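Local structure of fimbria adhesin protein (Klebsiella pneumoniae, 3U4K) at residues C26-S31 / P161-L166; V69-N74 / S126-A131; Y96-P101 / G149-G154. The protein probably mediates attachment of bacterial fimbriae to host tissue by binding human collagen V through the receptor-binding domain described here. All blocks are in the same frame, centred on the assembly; numbering follows the deposited sequence.

Contact 1 of 3, residues C26-S31 / P161-L166; sequences CWQSNS and PGFTIL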
ATOM      1  N   CYS A  26      21.771  -8.821  10.913  1.00 73.68           N
ATOM      2  CA  CYS A  26      21.111  -9.016   9.627  1.00 73.84           C
ATOM      3  C   CYS A  26      21.152  -7.749   8.785  1.00 73.39           C
ATOM      4  O   CYS A  26      20.758  -6.672   9.236  1.00 74.11           O
ATOM      5  CB  CYS A  26      19.668  -9.481   9.827  1.00 75.92           C
ATOM      6  SG  CYS A  26      19.518 -11.013  10.781  1.00 83.54           S
ATOM      7  N   TRP A  27      21.638  -7.894   7.556  1.00 70.44           N
ATOM      8  CA  TRP A  27      21.778  -6.778   6.630  1.00 66.99           C
ATOM      9  C   TRP A  27      20.880  -6.951   5.437  1.00 64.45           C
ATOM     10  O   TRP A  27      20.190  -7.962   5.311  1.00 61.92           O
ATOM     11  CB  TRP A  27      23.234  -6.634   6.198  1.00 67.53           C
ATOM     12  CG  TRP A  27      23.810  -7.877   5.560  1.00 67.47           C
ATOM     13  CD1 TRP A  27      23.961  -8.143   4.202  1.00 67.80           C
ATOM     14  CD2 TRP A  27      24.333  -9.071   6.241  1.00 68.08           C
ATOM     15  NE1 TRP A  27      24.525  -9.375   4.002  1.00 67.91           N
ATOM     16  CE2 TRP A  27      24.772  -9.987   5.181  1.00 68.92           C
ATOM     17  CE3 TRP A  27      24.478  -9.458   7.572  1.00 67.90           C
ATOM     18  CZ2 TRP A  27      25.328 -11.228   5.467  1.00 67.95           C
ATOM     19  CZ3 TRP A  27      25.037 -10.711   7.844  1.00 66.66           C
ATOM     20  CH2 TRP A  27      25.451 -11.574   6.816  1.00 67.00           C
ATOM     21  N   GLN A  28      20.875  -5.963   4.548  1.00 65.36           N
ATOM     22  CA  GLN A  28      20.006  -6.000   3.381  1.00 65.13           C
ATOM     23  C   GLN A  28      20.803  -6.332   2.130  1.00 64.26           C
ATOM     24  O   GLN A  28      21.587  -5.512   1.653  1.00 64.80           O
ATOM     25  CB  GLN A  28      19.275  -4.671   3.220  1.00 64.63           C
ATOM     26  CG  GLN A  28      18.100  -4.735   2.264  1.00 66.83           C
ATOM     27  CD  GLN A  28      17.421  -3.396   2.080  1.00 67.99           C
ATOM     28  OE1 GLN A  28      17.481  -2.531   2.957  1.00 68.80           O
ATOM     29  NE2 GLN A  28      16.764  -3.217   0.938  1.00 66.53           N
ATOM     30  N   SER A  29      20.597  -7.537   1.607  1.00 64.39           N
ATOM     31  CA  SER A  29      21.383  -8.036   0.474  1.00 65.42           C
ATOM     32  C   SER A  29      21.057  -7.369  -0.858  1.00 64.49           C
ATOM     33  O   SER A  29      21.928  -7.238  -1.715  1.00 65.73           O
ATOM     34  CB  SER A  29      21.263  -9.555   0.353  1.00 65.98           C
ATOM     35  OG  SER A  29      22.227 -10.195   1.172  1.00 68.71           O
ATOM     36  N   ASN A  30      19.810  -6.949  -1.025  1.00 65.61           N
ATOM     37  CA  ASN A  30      19.391  -6.283  -2.251  1.00 65.53           C
ATOM     38  C   ASN A  30      18.506  -5.078  -1.965  1.00 63.76           C
ATOM     39  O   ASN A  30      17.817  -5.045  -0.943  1.00 65.16           O
ATOM     40  CB  ASN A  30      18.669  -7.272  -3.170  1.00 68.28           C
ATOM     41  CG  ASN A  30      18.698  -6.846  -4.628  1.00 73.11           C
ATOM     42  OD1 ASN A  30      17.826  -7.224  -5.406  1.00 78.22           O
ATOM     43  ND2 ASN A  30      19.702  -6.054  -5.005  1.00 73.43           N
ATOM     44  N   SER A  31      18.535  -4.088  -2.858  1.00 61.18           N
ATOM     45  CA  SER A  31      17.659  -2.916  -2.745  1.00 58.15           C
ATOM     46  C   SER A  31      16.194  -3.329  -2.844  1.00 56.62           C
ATOM     47  O   SER A  31      15.862  -4.319  -3.499  1.00 57.09           O
ATOM     48  CB  SER A  31      17.991  -1.871  -3.811  1.00 55.72           C
ATOM     49  OG  SER A  31      17.730  -2.376  -5.106  1.00 57.47           O
ATOM     50  N   PRO A 161      11.838  -5.831   7.935  1.00 63.88           N
ATOM     51  CA  PRO A 161      12.221  -6.078   9.323  1.00 64.37           C
ATOM     52  C   PRO A 161      13.123  -4.968   9.866  1.00 63.46           C
ATOM     53  O   PRO A 161      14.326  -5.170  10.036  1.00 63.56           O
ATOM     54  CB  PRO A 161      12.979  -7.408   9.242  1.00 63.43           C
ATOM     55  CG  PRO A 161      13.504  -7.478   7.841  1.00 62.22           C
ATOM     56  CD  PRO A 161      12.771  -6.476   6.990  1.00 63.57           C
ATOM     57  N   GLY A 162      12.537  -3.804  10.128  1.00 63.57           N
ATOM     58  CA  GLY A 162      13.303  -2.647  10.584  1.00 64.09           C
ATOM     59  C   GLY A 162      14.001  -1.912   9.453  1.00 64.80           C
ATOM     60  O   GLY A 162      14.711  -0.936   9.688  1.00 65.41           O
ATOM     61  N   PHE A 163      13.819  -2.400   8.227  1.00 64.77           N
ATOM     62  CA  PHE A 163      14.250  -1.695   7.019  1.00 64.98           C
ATOM     63  C   PHE A 163      13.432  -2.135   5.808  1.00 65.85           C
ATOM     64  O   PHE A 163      13.047  -3.300   5.700  1.00 66.97           O
ATOM     65  CB  PHE A 163      15.755  -1.851   6.760  1.00 65.24           C
ATOM     66  CG  PHE A 163      16.254  -3.266   6.828  1.00 66.52           C
ATOM     67  CD1 PHE A 163      16.161  -4.107   5.724  1.00 67.04           C
ATOM     68  CD2 PHE A 163      16.853  -3.750   7.988  1.00 67.80           C
ATOM     69  CE1 PHE A 163      16.634  -5.409   5.785  1.00 67.15           C
ATOM     70  CE2 PHE A 163      17.329  -5.050   8.054  1.00 66.14           C
ATOM     71  CZ  PHE A 163      17.219  -5.879   6.952  1.00 66.64           C
ATOM     72  N   THR A 164      13.169  -1.195   4.905  1.00 64.19           N
ATOM     73  CA  THR A 164      12.264  -1.428   3.783  1.00 64.11           C
ATOM     74  C   THR A 164      12.856  -2.373   2.740  1.00 63.23           C
ATOM     75  O   THR A 164      13.926  -2.114   2.187  1.00 63.51           O
ATOM     76  CB  THR A 164      11.837  -0.098   3.112  1.00 64.84           C
ATOM     77  OG1 THR A 164      11.298   0.791   4.098  1.00 63.83           O
ATOM     78  CG2 THR A 164      10.782  -0.339   2.038  1.00 65.34           C
ATOM     79  N   ILE A 165      12.148  -3.469   2.486  1.00 62.12           N
ATOM     80  CA  ILE A 165      12.499  -4.390   1.403  1.00 61.34           C
ATOM     81  C   ILE A 165      11.397  -4.416   0.348  1.00 60.90           C
ATOM     82  O   ILE A 165      11.592  -4.916  -0.764  1.00 60.29           O
ATOM     83  CB  ILE A 165      12.805  -5.818   1.913  1.00 62.34           C
ATOM     84  CG1 ILE A 165      11.606  -6.406   2.666  1.00 61.97           C
ATOM     85  CG2 ILE A 165      14.053  -5.818   2.791  1.00 63.38           C
ATOM     86  CD1 ILE A 165      11.555  -7.919   2.654  1.00 62.80           C
ATOM     87  N   LEU A 166      10.238  -3.868   0.707  1.00 61.60           N
ATOM     88  CA  LEU A 166       9.120  -3.727  -0.221  1.00 61.99           C
ATOM     89  C   LEU A 166       8.472  -2.364  -0.043  1.00 62.50           C
ATOM     90  O   LEU A 166       7.934  -2.056   1.023  1.00 64.53           O
ATOM     91  CB  LEU A 166       8.097  -4.849  -0.015  1.00 60.20           C
ATOM     92  CG  LEU A 166       6.830  -4.867  -0.878  1.00 60.27           C
ATOM     93  CD1 LEU A 166       7.145  -4.826  -2.369  1.00 60.03           C
ATOM     94  CD2 LEU A 166       5.990  -6.090  -0.537  1.00 59.67           C
TER
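The side-chain amide of Gln28, which reaches across to Phe163 and Thr164, is held from its own segment: NE2 gives a hydrogen bond to the backbone O of Asn30 at 2.8 Å. The bond is bent, with an N-H...O angle of 145°, and its acceptor lies somewhat out of the amide plane. On the facing loop, Thr164 O is 3.3 Å from Gln28 NE2. An extended chain carries the amide there, with CG anti to the backbone N (chi1 -165°) and CD anti to CA beyond it.

Gln28 and Phe163 run past each other in opposite directions, and amide and ring are turned to within 7° of parallel. Gln28 CB and CG lie next to CE1, with CB 3.8 Å from Phe163 CE1, while Gln28 OE1 comes obliquely to 3.4 Å from Phe163 CD1. The backbone also approaches the ring obliquely: Phe163 CZ is 4.0 Å from Trp27 O, and CE2 lies near Cys26 O. One face of the ring is met near its rim by CD of Pro161 from the same loop. Ile165 adds a light touch of CG2 on the Gln28 amide.

This is a surface contact in the jelly-roll receptor domain, where the loop between strands 154-160 and 166-170 lies against the edge strand 26-28. A classic beta bulge, with Ile165 and Leu166 together opposite Tyr159, leads the loop into strand 166-170. Strand 67-71 pairs with 26-28, and its Val69 packs against Phe163 and Ile165.

Contact 2 of 3, residues V69-N74 / S126-A131; sequences VTCDRN and SSFRLA. Unlike the reference sequence in segment 126-131: Ala131 (reference Val).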
ATOM      1  N   VAL A  69      17.055 -10.066   2.621  1.00 65.09           N
ATOM      2  CA  VAL A  69      17.644 -10.037   3.966  1.00 66.31           C
ATOM      3  C   VAL A  69      18.499 -11.282   4.208  1.00 67.85           C
ATOM      4  O   VAL A  69      18.063 -12.408   3.945  1.00 68.52           O
ATOM      5  CB  VAL A  69      16.572  -9.914   5.074  1.00 65.74           C
ATOM      6  CG1 VAL A  69      17.216  -9.718   6.438  1.00 65.19           C
ATOM      7  CG2 VAL A  69      15.625  -8.762   4.782  1.00 66.93           C
ATOM      8  N   THR A  70      19.714 -11.060   4.711  1.00 68.42           N
ATOM      9  CA  THR A  70      20.680 -12.122   4.992  1.00 67.80           C
ATOM     10  C   THR A  70      21.291 -11.917   6.376  1.00 68.59           C
ATOM     11  O   THR A  70      21.603 -10.789   6.758  1.00 69.01           O
ATOM     12  CB  THR A  70      21.797 -12.141   3.930  1.00 68.04           C
ATOM     13  OG1 THR A  70      21.209 -12.107   2.624  1.00 69.78           O
ATOM     14  CG2 THR A  70      22.662 -13.391   4.054  1.00 68.51           C
ATOM     15  N   CYS A  71      21.448 -13.011   7.120  1.00 71.15           N
ATOM     16  CA  CYS A  71      22.040 -12.976   8.461  1.00 72.33           C
ATOM     17  C   CYS A  71      23.238 -13.921   8.568  1.00 72.03           C
ATOM     18  O   CYS A  71      23.542 -14.662   7.629  1.00 68.04           O
ATOM     19  CB  CYS A  71      20.999 -13.341   9.521  1.00 74.59           C
ATOM     20  SG  CYS A  71      19.417 -12.480   9.368  1.00 78.35           S
ATOM     21  N   ASP A  72      23.914 -13.878   9.716  1.00 73.22           N
ATOM     22  CA  ASP A  72      25.042 -14.767  10.003  1.00 73.82           C
ATOM     23  C   ASP A  72      24.596 -16.051  10.701  1.00 74.17           C
ATOM     24  O   ASP A  72      25.104 -17.132  10.407  1.00 79.55           O
ATOM     25  CB  ASP A  72      26.132 -14.047  10.817  1.00 72.26           C
ATOM     26  CG  ASP A  72      25.583 -13.300  12.036  1.00 72.87           C
ATOM     27  OD1 ASP A  72      24.437 -13.552  12.463  1.00 75.37           O
ATOM     28  OD2 ASP A  72      26.317 -12.452  12.582  1.00 72.34           O
ATOM     29  N   ARG A  73      23.648 -15.920  11.622  1.00 72.99           N
ATOM     30  CA  ARG A  73      23.065 -17.057  12.319  1.00 74.47           C
ATOM     31  C   ARG A  73      21.679 -17.333  11.764  1.00 77.63           C
ATOM     32  O   ARG A  73      21.190 -16.605  10.895  1.00 80.54           O
ATOM     33  CB  ARG A  73      22.920 -16.754  13.809  1.00 75.13           C
ATOM     34  CG  ARG A  73      24.183 -16.294  14.505  1.00 75.90           C
ATOM     35  CD  ARG A  73      23.820 -15.557  15.780  1.00 75.14           C
ATOM     36  NE  ARG A  73      24.987 -15.233  16.593  1.00 77.65           N
ATOM     37  CZ  ARG A  73      25.891 -14.303  16.290  1.00 80.67           C
ATOM     38  NH1 ARG A  73      25.784 -13.593  15.173  1.00 81.64           N
ATOM     39  NH2 ARG A  73      26.912 -14.087  17.111  1.00 82.84           N
ATOM     40  N   ASN A  74      21.046 -18.386  12.273  1.00 77.00           N
ATOM     41  CA  ASN A  74      19.625 -18.578  12.058  1.00 77.25           C
ATOM     42  C   ASN A  74      18.894 -17.608  12.981  1.00 77.09           C
ATOM     43  O   ASN A  74      19.004 -17.695  14.207  1.00 74.25           O
ATOM     44  CB  ASN A  74      19.220 -20.024  12.338  1.00 78.01           C
ATOM     45  CG  ASN A  74      18.072 -20.484  11.466  1.00 78.59           C
ATOM     46  OD1 ASN A  74      16.932 -20.590  11.924  1.00 76.23           O
ATOM     47  ND2 ASN A  74      18.365 -20.755  10.193  1.00 78.21           N
ATOM     48  N   SER A 126      17.991 -17.701   7.896  1.00 63.33           N
ATOM     49  CA  SER A 126      19.259 -16.987   7.753  1.00 66.06           C
ATOM     50  C   SER A 126      19.306 -16.225   6.433  1.00 67.93           C
ATOM     51  O   SER A 126      20.071 -15.273   6.284  1.00 69.33           O
ATOM     52  CB  SER A 126      20.437 -17.957   7.859  1.00 68.16           C
ATOM     53  OG  SER A 126      20.319 -19.000   6.908  1.00 70.22           O
ATOM     54  N   SER A 127      18.490 -16.670   5.479  1.00 69.64           N
ATOM     55  CA  SER A 127      18.260 -15.964   4.220  1.00 69.77           C
ATOM     56  C   SER A 127      16.762 -15.731   4.048  1.00 71.98           C
ATOM     57  O   SER A 127      15.943 -16.561   4.462  1.00 72.37           O
ATOM     58  CB  SER A 127      18.799 -16.764   3.034  1.00 68.61           C
ATOM     59  OG  SER A 127      20.202 -16.623   2.914  1.00 70.68           O
ATOM     60  N   PHE A 128      16.407 -14.600   3.441  1.00 71.91           N
ATOM     61  CA  PHE A 128      15.004 -14.219   3.291  1.00 69.29           C
ATOM     62  C   PHE A 128      14.687 -13.722   1.887  1.00 69.73           C
ATOM     63  O   PHE A 128      15.282 -12.752   1.408  1.00 69.99           O
ATOM     64  CB  PHE A 128      14.621 -13.162   4.332  1.00 67.31           C
ATOM     65  CG  PHE A 128      14.786 -13.621   5.754  1.00 67.37           C
ATOM     66  CD1 PHE A 128      13.722 -14.189   6.444  1.00 65.74           C
ATOM     67  CD2 PHE A 128      16.010 -13.484   6.409  1.00 68.16           C
ATOM     68  CE1 PHE A 128      13.872 -14.613   7.757  1.00 64.21           C
ATOM     69  CE2 PHE A 128      16.167 -13.912   7.719  1.00 66.24           C
ATOM     70  CZ  PHE A 128      15.094 -14.475   8.394  1.00 63.77           C
ATOM     71  N   ARG A 129      13.752 -14.406   1.233  1.00 70.52           N
ATOM     72  CA  ARG A 129      13.234 -13.989  -0.067  1.00 73.35           C
ATOM     73  C   ARG A 129      11.878 -13.313   0.103  1.00 73.04           C
ATOM     74  O   ARG A 129      11.236 -13.439   1.154  1.00 68.37           O
ATOM     75  CB  ARG A 129      13.066 -15.193  -1.000  1.00 77.16           C
ATOM     76  CG  ARG A 129      14.347 -15.920  -1.370  1.00 83.55           C
ATOM     77  CD  ARG A 129      14.091 -17.038  -2.375  1.00 88.71           C
ATOM     78  NE  ARG A 129      13.254 -18.118  -1.841  1.00 93.59           N
ATOM     79  CZ  ARG A 129      11.973 -18.323  -2.158  1.00 94.90           C
ATOM     80  NH1 ARG A 129      11.345 -17.525  -3.019  1.00 95.46           N
ATOM     81  NH2 ARG A 129      11.318 -19.340  -1.612  1.00 95.09           N
ATOM     82  N   LEU A 130      11.449 -12.595  -0.935  1.00 72.05           N
ATOM     83  CA  LEU A 130      10.077 -12.105  -1.017  1.00 67.94           C
ATOM     84  C   LEU A 130       9.231 -13.103  -1.781  1.00 68.29           C
ATOM     85  O   LEU A 130       9.534 -13.441  -2.930  1.00 69.35           O
ATOM     86  CB  LEU A 130      10.008 -10.730  -1.680  1.00 65.11           C
ATOM     87  CG  LEU A 130      10.126  -9.514  -0.759  1.00 63.76           C
ATOM     88  CD1 LEU A 130      10.225  -8.243  -1.586  1.00 62.48           C
ATOM     89  CD2 LEU A 130       8.957  -9.435   0.216  1.00 62.59           C
ATOM     90  N   ALA A 131       8.181 -13.581  -1.118  1.00 69.88           N
ATOM     91  CA  ALA A 131       7.264 -14.560  -1.690  1.00 70.04           C
ATOM     92  C   ALA A 131       6.448 -13.921  -2.798  1.00 70.52           C
ATOM     93  O   ALA A 131       5.815 -12.885  -2.587  1.00 72.03           O
ATOM     94  CB  ALA A 131       6.346 -15.115  -0.611  1.00 68.89           C
TER
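Phe128 CG (chi1 -60°) and Cys71 SG (chi1 -48°) both lie beside their own backbone N, anti to the carbonyl carbon, and this brings the sulfur to the rim of the ring. Cys71 SG stands 5.3 Å from the centroid of the Phe128 ring and 80° off its normal, a sulfur-aromatic contact made at the edge through CE2. Val69 CB packs 3.9 Å from Phe128 CD2, and the Val69 carbonyl carbon is at the ring edge, in its plane.

The backbones form the 67-71/128-129 half of a three-stranded antiparallel sheet whose other outer strand is 26-28. Val69 and Phe128 are a hydrogen-bonded pair: Phe128 N donates to Val69 O at 2.8 Å, whereas the return bond from Val69 N to Phe128 O is weak at 3.4 Å. Thr70 and Ser127 follow as a non-hydrogen-bonded pair with their side chains on the other face; Thr70 OG1 is hydrogen-bonded to Ser29 OG. Next, Cys71 N donates to Ser126 O at 2.8 Å. The chain leaves this sheet at the 72-73 corner for strand 74-83 and enters it at the 126-127 corner from strand 119-125, both of them strands of the five-stranded sheet.

At the corners, Ser126 CB comes to 3.4 Å from Arg73 O. Arg73 NH1 forms a salt bridge with Asp72 OD2 at 2.9 Å, and that carboxylate oxygen is also bound by Ser25 OG. Leu77 of strand 74-83 packs against both Val69 and Phe128, while Cys71 is joined by a disulfide to Cys26.

Contact 3 of 3, residues Y96-P101 / G149-G154; sequences YSTAIP and GTLASG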
ATOM      1  N   TYR A  96      -7.652   4.139   4.982  1.00 67.14           N
ATOM      2  CA  TYR A  96      -6.977   5.391   5.294  1.00 69.22           C
ATOM      3  C   TYR A  96      -7.626   6.566   4.581  1.00 70.39           C
ATOM      4  O   TYR A  96      -7.714   6.585   3.353  1.00 70.74           O
ATOM      5  CB  TYR A  96      -5.491   5.305   4.926  1.00 70.90           C
ATOM      6  CG  TYR A  96      -4.651   4.528   5.917  1.00 71.99           C
ATOM      7  CD1 TYR A  96      -3.748   5.185   6.757  1.00 72.60           C
ATOM      8  CD2 TYR A  96      -4.759   3.139   6.020  1.00 70.86           C
ATOM      9  CE1 TYR A  96      -2.976   4.483   7.669  1.00 72.05           C
ATOM     10  CE2 TYR A  96      -3.994   2.429   6.931  1.00 72.66           C
ATOM     11  CZ  TYR A  96      -3.105   3.104   7.752  1.00 72.30           C
ATOM     12  OH  TYR A  96      -2.345   2.398   8.657  1.00 71.66           O
ATOM     13  N   SER A  97      -8.076   7.545   5.359  1.00 71.07           N
ATOM     14  CA  SER A  97      -8.671   8.762   4.815  1.00 70.28           C
ATOM     15  C   SER A  97      -7.604   9.658   4.185  1.00 70.19           C
ATOM     16  O   SER A  97      -6.418   9.536   4.497  1.00 69.60           O
ATOM     17  CB  SER A  97      -9.423   9.514   5.912  1.00 70.57           C
ATOM     18  OG  SER A  97      -8.544   9.861   6.968  1.00 74.12           O
ATOM     19  N   THR A  98      -8.036  10.563   3.308  1.00 72.23           N
ATOM     20  CA  THR A  98      -7.116  11.416   2.550  1.00 73.11           C
ATOM     21  C   THR A  98      -7.356  12.913   2.772  1.00 74.48           C
ATOM     22  O   THR A  98      -8.289  13.310   3.478  1.00 74.98           O
ATOM     23  CB  THR A  98      -7.223  11.129   1.039  1.00 71.64           C
ATOM     24  OG1 THR A  98      -7.457   9.733   0.828  1.00 72.96           O
ATOM     25  CG2 THR A  98      -5.946  11.536   0.326  1.00 72.96           C
ATOM     26  N   ALA A  99      -6.493  13.728   2.163  1.00 74.41           N
ATOM     27  CA  ALA A  99      -6.710  15.166   2.015  1.00 73.85           C
ATOM     28  C   ALA A  99      -7.892  15.455   1.078  1.00 72.89           C
ATOM     29  O   ALA A  99      -8.437  16.559   1.080  1.00 75.23           O
ATOM     30  CB  ALA A  99      -5.446  15.842   1.504  1.00 72.69           C
ATOM     31  N   ILE A 100      -8.269  14.462   0.274  1.00 70.70           N
ATOM     32  CA  ILE A 100      -9.479  14.533  -0.542  1.00 69.73           C
ATOM     33  C   ILE A 100     -10.671  14.019   0.275  1.00 70.30           C
ATOM     34  O   ILE A 100     -10.639  12.892   0.781  1.00 68.56           O
ATOM     35  CB  ILE A 100      -9.333  13.749  -1.869  1.00 67.27           C
ATOM     36  CG1 ILE A 100      -8.145  14.284  -2.675  1.00 67.29           C
ATOM     37  CG2 ILE A 100     -10.607  13.848  -2.699  1.00 67.31           C
ATOM     38  CD1 ILE A 100      -7.752  13.433  -3.865  1.00 68.88           C
ATOM     39  N   PRO A 101     -11.723  14.854   0.420  1.00 72.73           N
ATOM     40  CA  PRO A 101     -12.904  14.515   1.222  1.00 72.25           C
ATOM     41  C   PRO A 101     -13.606  13.252   0.735  1.00 71.96           C
ATOM     42  O   PRO A 101     -13.867  13.105  -0.461  1.00 69.58           O
ATOM     43  CB  PRO A 101     -13.821  15.730   1.036  1.00 71.73           C
ATOM     44  CG  PRO A 101     -12.908  16.845   0.658  1.00 72.64           C
ATOM     45  CD  PRO A 101     -11.822  16.210  -0.155  1.00 72.18           C
ATOM     46  N   GLY A 149      -9.354  15.983  -6.604  1.00 74.76           N
ATOM     47  CA  GLY A 149      -7.939  16.272  -6.384  1.00 75.73           C
ATOM     48  C   GLY A 149      -6.986  15.201  -6.882  1.00 77.41           C
ATOM     49  O   GLY A 149      -7.410  14.130  -7.326  1.00 78.12           O
ATOM     50  N   THR A 150      -5.692  15.507  -6.809  1.00 76.82           N
ATOM     51  CA  THR A 150      -4.631  14.577  -7.183  1.00 75.29           C
ATOM     52  C   THR A 150      -3.833  14.221  -5.935  1.00 74.97           C
ATOM     53  O   THR A 150      -3.510  15.095  -5.129  1.00 77.16           O
ATOM     54  CB  THR A 150      -3.689  15.192  -8.236  1.00 74.46           C
ATOM     55  OG1 THR A 150      -4.464  15.726  -9.316  1.00 79.62           O
ATOM     56  CG2 THR A 150      -2.727  14.152  -8.786  1.00 73.52           C
ATOM     57  N   LEU A 151      -3.528  12.936  -5.777  1.00 73.08           N
ATOM     58  CA  LEU A 151      -2.800  12.454  -4.604  1.00 70.47           C
ATOM     59  C   LEU A 151      -1.341  12.892  -4.611  1.00 69.91           C
ATOM     60  O   LEU A 151      -0.729  13.023  -5.673  1.00 68.46           O
ATOM     61  CB  LEU A 151      -2.902  10.934  -4.492  1.00 67.92           C
ATOM     62  CG  LEU A 151      -4.298  10.399  -4.167  1.00 65.58           C
ATOM     63  CD1 LEU A 151      -4.355   8.898  -4.366  1.00 65.51           C
ATOM     64  CD2 LEU A 151      -4.692  10.766  -2.748  1.00 65.05           C
ATOM     65  N   ALA A 152      -0.803  13.118  -3.413  1.00 70.57           N
ATOM     66  CA  ALA A 152       0.562  13.616  -3.236  1.00 69.97           C
ATOM     67  C   ALA A 152       1.629  12.623  -3.689  1.00 69.34           C
ATOM     68  O   ALA A 152       1.478  11.411  -3.530  1.00 68.28           O
ATOM     69  CB  ALA A 152       0.795  14.012  -1.786  1.00 70.44           C
ATOM     70  N   SER A 153       2.705  13.158  -4.253  1.00 71.51           N
ATOM     71  CA  SER A 153       3.856  12.365  -4.676  1.00 71.55           C
ATOM     72  C   SER A 153       4.639  11.813  -3.477  1.00 70.96           C
ATOM     73  O   SER A 153       4.654  12.421  -2.402  1.00 70.16           O
ATOM     74  CB  SER A 153       4.768  13.228  -5.549  1.00 71.32           C
ATOM     75  OG  SER A 153       5.895  12.500  -5.992  1.00 76.76           O
ATOM     76  N   GLY A 154       5.273  10.656  -3.660  1.00 70.41           N
ATOM     77  CA  GLY A 154       6.146  10.082  -2.632  1.00 70.24           C
ATOM     78  C   GLY A 154       5.736   8.712  -2.119  1.00 69.86           C
ATOM     79  O   GLY A 154       4.841   8.083  -2.684  1.00 69.16           O
TER
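The peptide group between Gly149 and Thr150 is the flat surface on which Ile100 rests. The terminal methyl CD1 of Ile100 stands over one face of this plane, close above the carbonyl: it is 3.5 Å from Gly149 O and 3.6 Å from Gly149 C, with Thr150 N farther off at 4.1 Å. Backbone bonds link Gly149 with Ile177 and Leu151, just past the strand, with Ile175 on strand 175-178.

Ile100 approaches with CG1 anti to its own carbonyl carbon (chi1 -58°) and CD1 anti to CA beyond it, an extended chain that ends on the peptide. With no side chain at Gly149, the Ile100 CD1 methyl comes directly onto the backbone.

Leu151 forms the second half of the contact. The Leu151 CB does not point straight at the 96-101 segment, but the end of its side chain comes nearer, and CD2 meets two methyls of the other segment: Thr98 CG2 at 3.4 Å and Ile100 CD1 at 4.2 Å from Leu151 CD2. The Thr98 and Leu151 side chains cross at about a right angle. Thr98 CG2 is anti to the backbone N, while its hydroxyl OG1 is hydrogen-bonded to Ile103 O.

In the jelly-roll domain the contact packs the turn that follows strand 96-97, a member of the large antiparallel sheet, against strand 149-150, the outer strand of a smaller mixed sheet. No hydrogen bond passes between the two segments; the Thr98 hydroxyl and the Gly149 backbone have their bonds with Ile103 and Ile177 instead. The junction therefore rests on methyl-to-methyl and methyl-to-peptide packing, which is apolar and non-directional.

From the N terminus the chain first enters the edge strand 26-28, whose partner in contact 1 arrives only with the 161-166 loop, so contact 1 closes the longest loop and encloses both others. Contact 2 opens at 69-74 and closes at 126-131; contact 3 opens at 96-101, before that closure, and ends at 149-154, so the two loops cross. Contacts 1 and 2 share one small sheet, their centres about 10 Å apart, and are joined covalently by the Cys26-Cys71 disulfide. Contact 3 lies on the opposite side of the chain's centre, its centre about 36 Å from that of contact 2, where it ties a turn of the large antiparallel sheet to the smaller mixed one.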